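PDB 4AFM: endoglucanase CEL5A from Eubacterium cellulosolvens, which probably binds plant cell-wall polysaccharides such as xyloglucan through this non-catalytic family 65 module, attached to a family 5 glycoside hydrolase. Local coordinates for residues E46-Y51 with K122-Y127; I71-S76 with K94-D99. One frame throughout, in Å; residues are numbered along the deposited sequence.

Contact 1: E46-Y51 with K122-Y127; sequences EIKVDY and KIVASY
Lys48 lies obliquely over Val124, its directly paired neighbour on the next antiparallel strand. In the conformers described, Lys48 CB meets Val124 CG2 at 3.5 Å, and Lys48 CG passes the same methyl at 4.1 Å. A bend at chi3 (-95°) swings CE off the extended line, where Lys48 CE touches Val124 CG2 at 3.8 Å and Ser126 OG at 3.5 Å. Lys48 NZ then ends in a salt bridge to Glu46 OE2 (3.2 Å), approached nearly along the C-O bond. Lysine suits this partly exposed face: its methylenes cover valine while its ammonium can reach an acid two residues back. Ser126 OG is hydrogen-bonded to Asp4, and Asp50, which packs beside Lys122, bonds through OD1 to Thr84.

Beneath, five backbone hydrogen bonds join the strands, among them Lys48 N to Val124 O at 2.9 Å. Ile47, Val49, Ile123 and Ala125 occupy the reverse face; Val49 CG1 lies 4.2 Å from Ile123 CG1. The branched three, with small Ala125, suit a buried layer, and Ile47 and Val49 reach Leu58 and Ile56 of the second sheet. One largely polar face and one apolar face on an antiparallel pair are characteristic of a beta-sandwich carbohydrate-binding module.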
loop_
_atom_site.group_PDB
_atom_site.type_symbol
_atom_site.label_atom_id
_atom_site.label_comp_id
_atom_site.label_asym_id
_atom_site.label_seq_id
_atom_site.Cartn_x
_atom_site.Cartn_y
_atom_site.Cartn_z
ATOM N N GLU A 46 6.738 5.378 -14.651
ATOM C CA GLU A 46 7.676 4.289 -14.408
ATOM C C GLU A 46 7.660 3.976 -12.963
ATOM O O GLU A 46 7.278 4.824 -12.119
ATOM C CB GLU A 46 9.091 4.632 -14.833
ATOM C CG GLU A 46 9.626 5.902 -14.306
ATOM C CD GLU A 46 10.948 6.281 -14.951
ATOM O OE1 GLU A 46 11.271 5.794 -16.090
ATOM O OE2 GLU A 46 11.634 7.100 -14.245
ATOM N N ILE A 47 7.972 2.736 -12.649
ATOM C CA ILE A 47 8.126 2.316 -11.259
ATOM C C ILE A 47 9.602 2.058 -11.018
ATOM O O ILE A 47 10.221 1.272 -11.837
ATOM C CB ILE A 47 7.270 1.058 -11.021
ATOM C CG1 ILE A 47 5.746 1.441 -11.136
ATOM C CG2 ILE A 47 7.561 0.434 -9.623
ATOM C CD1 ILE A 47 4.856 0.275 -11.134
ATOM N N LYS A 48 10.201 2.588 -10.026
ATOM C CA LYS A 48 11.607 2.367 -9.754
ATOM C C LYS A 48 11.726 1.759 -8.383
ATOM O O LYS A 48 11.095 2.215 -7.389
ATOM C CB LYS A 48 12.356 3.692 -9.736
ATOM C CG LYS A 48 12.208 4.389 -11.098
ATOM C CD LYS A 48 13.187 5.523 -11.175
ATOM C CE LYS A 48 12.554 6.780 -10.778
ATOM N NZ LYS A 48 13.306 7.780 -11.613
ATOM N N VAL A 49 12.568 0.754 -8.234
ATOM C CA VAL A 49 12.699 0.015 -6.958
ATOM C C VAL A 49 14.173 -0.026 -6.572
ATOM O O VAL A 49 14.988 -0.552 -7.419
ATOM C CB VAL A 49 12.150 -1.434 -7.118
ATOM C CG1 VAL A 49 12.250 -2.128 -5.770
ATOM C CG2 VAL A 49 10.711 -1.439 -7.603
ATOM N N ASP A 50 14.536 0.423 -5.429
ATOM C CA ASP A 50 15.899 0.232 -4.903
ATOM C C ASP A 50 15.891 -1.064 -4.178
ATOM O O ASP A 50 15.091 -1.269 -3.201
ATOM C CB ASP A 50 16.278 1.362 -3.989
ATOM C CG ASP A 50 16.346 2.714 -4.665
ATOM O OD1 ASP A 50 16.317 2.846 -5.887
ATOM O OD2 ASP A 50 16.400 3.710 -3.865
ATOM N N TYR A 51 16.775 -1.987 -4.540
ATOM C CA TYR A 51 16.738 -3.385 -4.029
ATOM C C TYR A 51 18.114 -3.961 -4.040
ATOM O O TYR A 51 18.998 -3.472 -4.775
ATOM C CB TYR A 51 15.774 -4.251 -4.853
ATOM C CG TYR A 51 16.301 -4.645 -6.186
ATOM C CD1 TYR A 51 16.453 -3.661 -7.206
ATOM C CD2 TYR A 51 16.739 -5.955 -6.445
ATOM C CE1 TYR A 51 17.064 -4.019 -8.414
ATOM C CE2 TYR A 51 17.298 -6.271 -7.669
ATOM C CZ TYR A 51 17.426 -5.291 -8.628
ATOM O OH TYR A 51 18.027 -5.626 -9.860
ATOM N N LYS A 122 13.272 1.210 -1.306
ATOM C CA LYS A 122 12.443 2.313 -1.809
ATOM C C LYS A 122 11.695 1.865 -3.040
ATOM O O LYS A 122 12.268 1.138 -3.870
ATOM C CB LYS A 122 13.326 3.526 -2.108
ATOM C CG LYS A 122 12.494 4.770 -2.267
ATOM C CD LYS A 122 13.432 6.025 -2.364
ATOM C CE LYS A 122 12.649 7.278 -2.194
ATOM N NZ LYS A 122 13.484 8.548 -2.186
ATOM N N ILE A 123 10.461 2.282 -3.176
ATOM C CA ILE A 123 9.655 2.085 -4.387
ATOM C C ILE A 123 9.046 3.414 -4.712
ATOM O O ILE A 123 8.394 4.035 -3.838
ATOM C CB ILE A 123 8.554 1.034 -4.193
ATOM C CG1 ILE A 123 9.124 -0.310 -3.717
ATOM C CG2 ILE A 123 7.744 0.875 -5.448
ATOM C CD1 ILE A 123 8.079 -1.371 -3.387
ATOM N N VAL A 124 9.265 3.876 -5.926
ATOM C CA VAL A 124 8.665 5.181 -6.357
ATOM C C VAL A 124 7.986 5.022 -7.660
ATOM O O VAL A 124 8.363 4.211 -8.562
ATOM C CB VAL A 124 9.742 6.239 -6.515
ATOM C CG1 VAL A 124 10.448 6.484 -5.236
ATOM C CG2 VAL A 124 10.641 5.899 -7.580
ATOM N N ALA A 125 6.859 5.681 -7.808
ATOM C CA ALA A 125 6.187 5.874 -9.115
ATOM C C ALA A 125 6.509 7.259 -9.574
ATOM O O ALA A 125 6.338 8.248 -8.847
ATOM C CB ALA A 125 4.685 5.701 -8.998
ATOM N N SER A 126 6.951 7.417 -10.802
ATOM C CA SER A 126 7.317 8.711 -11.396
ATOM C C SER A 126 6.433 8.888 -12.627
ATOM O O SER A 126 6.397 7.978 -13.455
ATOM C CB SER A 126 8.810 8.672 -11.875
ATOM O OG SER A 126 9.586 8.723 -10.686
ATOM N N TYR A 127 5.899 10.019 -12.878
ATOM C CA TYR A 127 5.233 10.286 -14.136
ATOM C C TYR A 127 6.148 10.901 -15.144
ATOM O O TYR A 127 6.980 11.711 -14.756
ATOM C CB TYR A 127 4.079 11.269 -13.875
ATOM C CG TYR A 127 3.047 10.783 -12.880
ATOM C CD1 TYR A 127 2.532 9.481 -12.982
ATOM C CD2 TYR A 127 2.571 11.598 -11.905
ATOM C CE1 TYR A 127 1.561 9.077 -12.100
ATOM C CE2 TYR A 127 1.526 11.203 -11.022
ATOM C CZ TYR A 127 1.048 9.887 -11.150
ATOM O OH TYR A 127 0.052 9.501 -10.259
#

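Contact 2: I71-S76 with K94-D99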
loop_
_atom_site.group_PDB
_atom_site.type_symbol
_atom_site.label_atom_id
_atom_site.label_comp_id
_atom_site.label_asym_id
_atom_site.label_seq_id
_atom_site.Cartn_x
_atom_site.Cartn_y
_atom_site.Cartn_z
ATOM N N ILE A 71 -4.415 -12.971 -16.834
ATOM C CA ILE A 71 -3.167 -12.365 -17.319
ATOM C C ILE A 71 -2.185 -12.404 -16.211
ATOM O O ILE A 71 -2.524 -11.985 -15.029
ATOM C CB ILE A 71 -3.369 -10.910 -17.732
ATOM C CG1 ILE A 71 -4.402 -10.829 -18.908
ATOM C CG2 ILE A 71 -2.029 -10.273 -18.154
ATOM C CD1 ILE A 71 -4.783 -9.379 -19.207
ATOM N N TRP A 72 -0.999 -12.959 -16.386
ATOM C CA TRP A 72 0.084 -12.883 -15.388
ATOM C C TRP A 72 1.263 -12.205 -16.064
ATOM O O TRP A 72 2.088 -12.899 -16.772
ATOM C CB TRP A 72 0.400 -14.256 -14.872
ATOM C CG TRP A 72 1.441 -14.240 -13.742
ATOM C CD1 TRP A 72 2.791 -14.465 -13.918
ATOM C CD2 TRP A 72 1.189 -14.023 -12.331
ATOM N NE1 TRP A 72 3.418 -14.421 -12.667
ATOM C CE2 TRP A 72 2.492 -14.134 -11.715
ATOM C CE3 TRP A 72 0.094 -13.776 -11.577
ATOM C CZ2 TRP A 72 2.641 -14.028 -10.305
ATOM C CZ3 TRP A 72 0.222 -13.613 -10.188
ATOM C CH2 TRP A 72 1.528 -13.743 -9.582
ATOM N N ALA A 73 1.317 -10.928 -16.027
ATOM C CA ALA A 73 2.317 -10.045 -16.821
ATOM C C ALA A 73 3.563 -10.000 -15.886
ATOM O O ALA A 73 3.617 -8.959 -15.078
ATOM C CB ALA A 73 1.748 -8.795 -17.234
ATOM N N GLN A 74 4.401 -10.936 -15.842
ATOM C CA GLN A 74 5.619 -10.980 -15.058
ATOM C C GLN A 74 6.691 -10.290 -15.890
ATOM O O GLN A 74 7.014 -10.825 -17.036
ATOM C CB GLN A 74 5.939 -12.334 -14.726
ATOM C CG GLN A 74 7.145 -12.527 -13.947
ATOM C CD GLN A 74 7.213 -13.900 -13.463
ATOM O OE1 GLN A 74 6.320 -14.573 -12.998
ATOM N NE2 GLN A 74 8.426 -14.427 -13.660
ATOM N N ILE A 75 7.270 -9.232 -15.411
ATOM C CA ILE A 75 8.258 -8.525 -16.178
ATOM C C ILE A 75 9.495 -8.331 -15.382
ATOM O O ILE A 75 9.553 -8.015 -14.203
ATOM C CB ILE A 75 7.982 -7.309 -16.894
ATOM C CG1 ILE A 75 7.398 -6.428 -15.867
ATOM C CG2 ILE A 75 6.967 -7.481 -18.031
ATOM C CD1 ILE A 75 7.356 -4.955 -16.387
ATOM N N SER A 76 10.567 -8.527 -16.145
ATOM C CA SER A 76 11.908 -8.149 -15.637
ATOM C C SER A 76 12.057 -6.654 -15.813
ATOM O O SER A 76 11.399 -6.045 -16.559
ATOM C CB SER A 76 12.993 -8.965 -16.390
ATOM O OG SER A 76 12.725 -8.659 -17.673
ATOM N N LYS A 94 2.902 -3.869 -22.716
ATOM C CA LYS A 94 3.181 -4.920 -23.714
ATOM C C LYS A 94 2.994 -6.289 -23.058
ATOM O O LYS A 94 2.387 -7.213 -23.652
ATOM C CB LYS A 94 4.574 -4.779 -24.198
ATOM C CG LYS A 94 4.918 -5.908 -25.162
ATOM C CD LYS A 94 6.376 -5.719 -25.618
ATOM C CE LYS A 94 6.744 -6.793 -26.659
ATOM N NZ LYS A 94 8.076 -6.415 -27.245
ATOM N N ALA A 95 3.459 -6.458 -21.829
ATOM C CA ALA A 95 3.292 -7.746 -21.119
ATOM C C ALA A 95 1.868 -7.988 -20.733
ATOM O O ALA A 95 1.373 -9.125 -20.745
ATOM C CB ALA A 95 4.194 -7.805 -19.918
ATOM N N TYR A 96 1.110 -6.947 -20.377
ATOM C CA TYR A 96 -0.276 -7.060 -19.983
ATOM C C TYR A 96 -1.183 -7.284 -21.158
ATOM O O TYR A 96 -2.305 -7.760 -21.000
ATOM C CB TYR A 96 -0.659 -5.798 -19.164
ATOM C CG TYR A 96 -1.980 -5.907 -18.426
ATOM C CD1 TYR A 96 -2.095 -6.748 -17.279
ATOM C CD2 TYR A 96 -3.066 -5.178 -18.784
ATOM C CE1 TYR A 96 -3.280 -6.870 -16.594
ATOM C CE2 TYR A 96 -4.254 -5.273 -18.082
ATOM C CZ TYR A 96 -4.341 -6.117 -16.983
ATOM O OH TYR A 96 -5.498 -6.216 -16.263
ATOM N N GLY A 97 -0.732 -6.968 -22.415
ATOM C CA GLY A 97 -1.536 -7.144 -23.598
ATOM C C GLY A 97 -2.211 -5.900 -23.964
ATOM O O GLY A 97 -2.880 -5.940 -25.053
ATOM N N SER A 98 -2.209 -4.834 -23.201
ATOM C CA SER A 98 -2.794 -3.526 -23.554
ATOM C C SER A 98 -2.408 -2.567 -22.458
ATOM O O SER A 98 -1.894 -2.939 -21.433
ATOM C CB SER A 98 -4.289 -3.533 -23.657
ATOM O OG SER A 98 -4.872 -3.700 -22.353
ATOM N N ASP A 99 -2.707 -1.296 -22.712
ATOM C CA ASP A 99 -2.520 -0.301 -21.660
ATOM C C ASP A 99 -3.908 0.027 -21.078
ATOM O O ASP A 99 -4.010 1.104 -20.442
ATOM C CB ASP A 99 -1.834 1.026 -22.103
ATOM C CG ASP A 99 -2.595 1.707 -23.217
ATOM O OD1 ASP A 99 -3.640 1.243 -23.652
ATOM O OD2 ASP A 99 -2.099 2.796 -23.657
#
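Ile71 and Tyr96 cross at about a right angle where 71-75, an edge strand of the four-stranded sheet within this beta-sandwich chain, packs against the C-terminal end of helix 89-96. The contact is made mainly by apolar side chains, with methyls also resting on backbone carbonyls. Ile71 CD1 stands over one face of the Tyr96 phenol ring, 4.0 Å from its centroid and 15° off the normal, a CH-pi contact. On the other branch, Ile71 CG2 meets Tyr96 CD1 at 3.6 Å, so the forked isoleucine grips the tyrosine with two methyls. Although the CB of Tyr96 does not point at strand 71-75, its ring comes nearer the strand, CG being anti to the backbone N (chi1 -167°). Its hydroxyl is hydrogen-bonded to Asp103, which secures the far end of the ring, while Phe101 also meets it.

Ala73 lies at the ring edge, near its plane, and Ala73 CB approaches Ala95 O at 3.5 Å and Ala95 CB at 3.8 Å. With only a methyl on each side, strand and helix come close, Ala73 CA and Ala95 CA being 5.0 Å apart. Ala73 is also the centre of an inverse gamma turn, spanned by a weak bond from Gln74 N to Trp72 O, which kinks the strand. Trp72 and Gln74 point away from the helix and are tied by a hydrogen bond from Trp72 NE1 to Gln74 OE1 (2.9 Å) in the indole plane. Both touch Trp24, and Trp72 also Trp63; such clustered indoles are consistent with a sugar-binding surface. After the helix, Gly97 takes a positive phi (96°), a backbone shape that glycine adopts readily. Farther along the strand the packing is tightest: Ile75 CG2 presses on Ala95 CB at 3.4 Å, closer than carbons usually approach.

How the contacts relate
After four short strands, 4-6, 8-9, 11-14 and 28-30, the chain lays down 46-51, whose partner 122-127 arrives only after 70 intervening residues, so contact 1 closes a long loop in the larger sheet. Within that loop the chain crosses to the four-stranded sheet for 56-62 and 71-75, returns to the larger sheet through 79-81 and 84-88, and enters helix 89-96. Contact 2 therefore closes a shorter loop of 17 residues, lying wholly within the first. The two sites do not touch: their centres are about 18 Å apart and their nearest atoms about 8 Å. Strand 56-62 links them, with Leu58 packed on by Ile47 and backbone-bonded to Ile75.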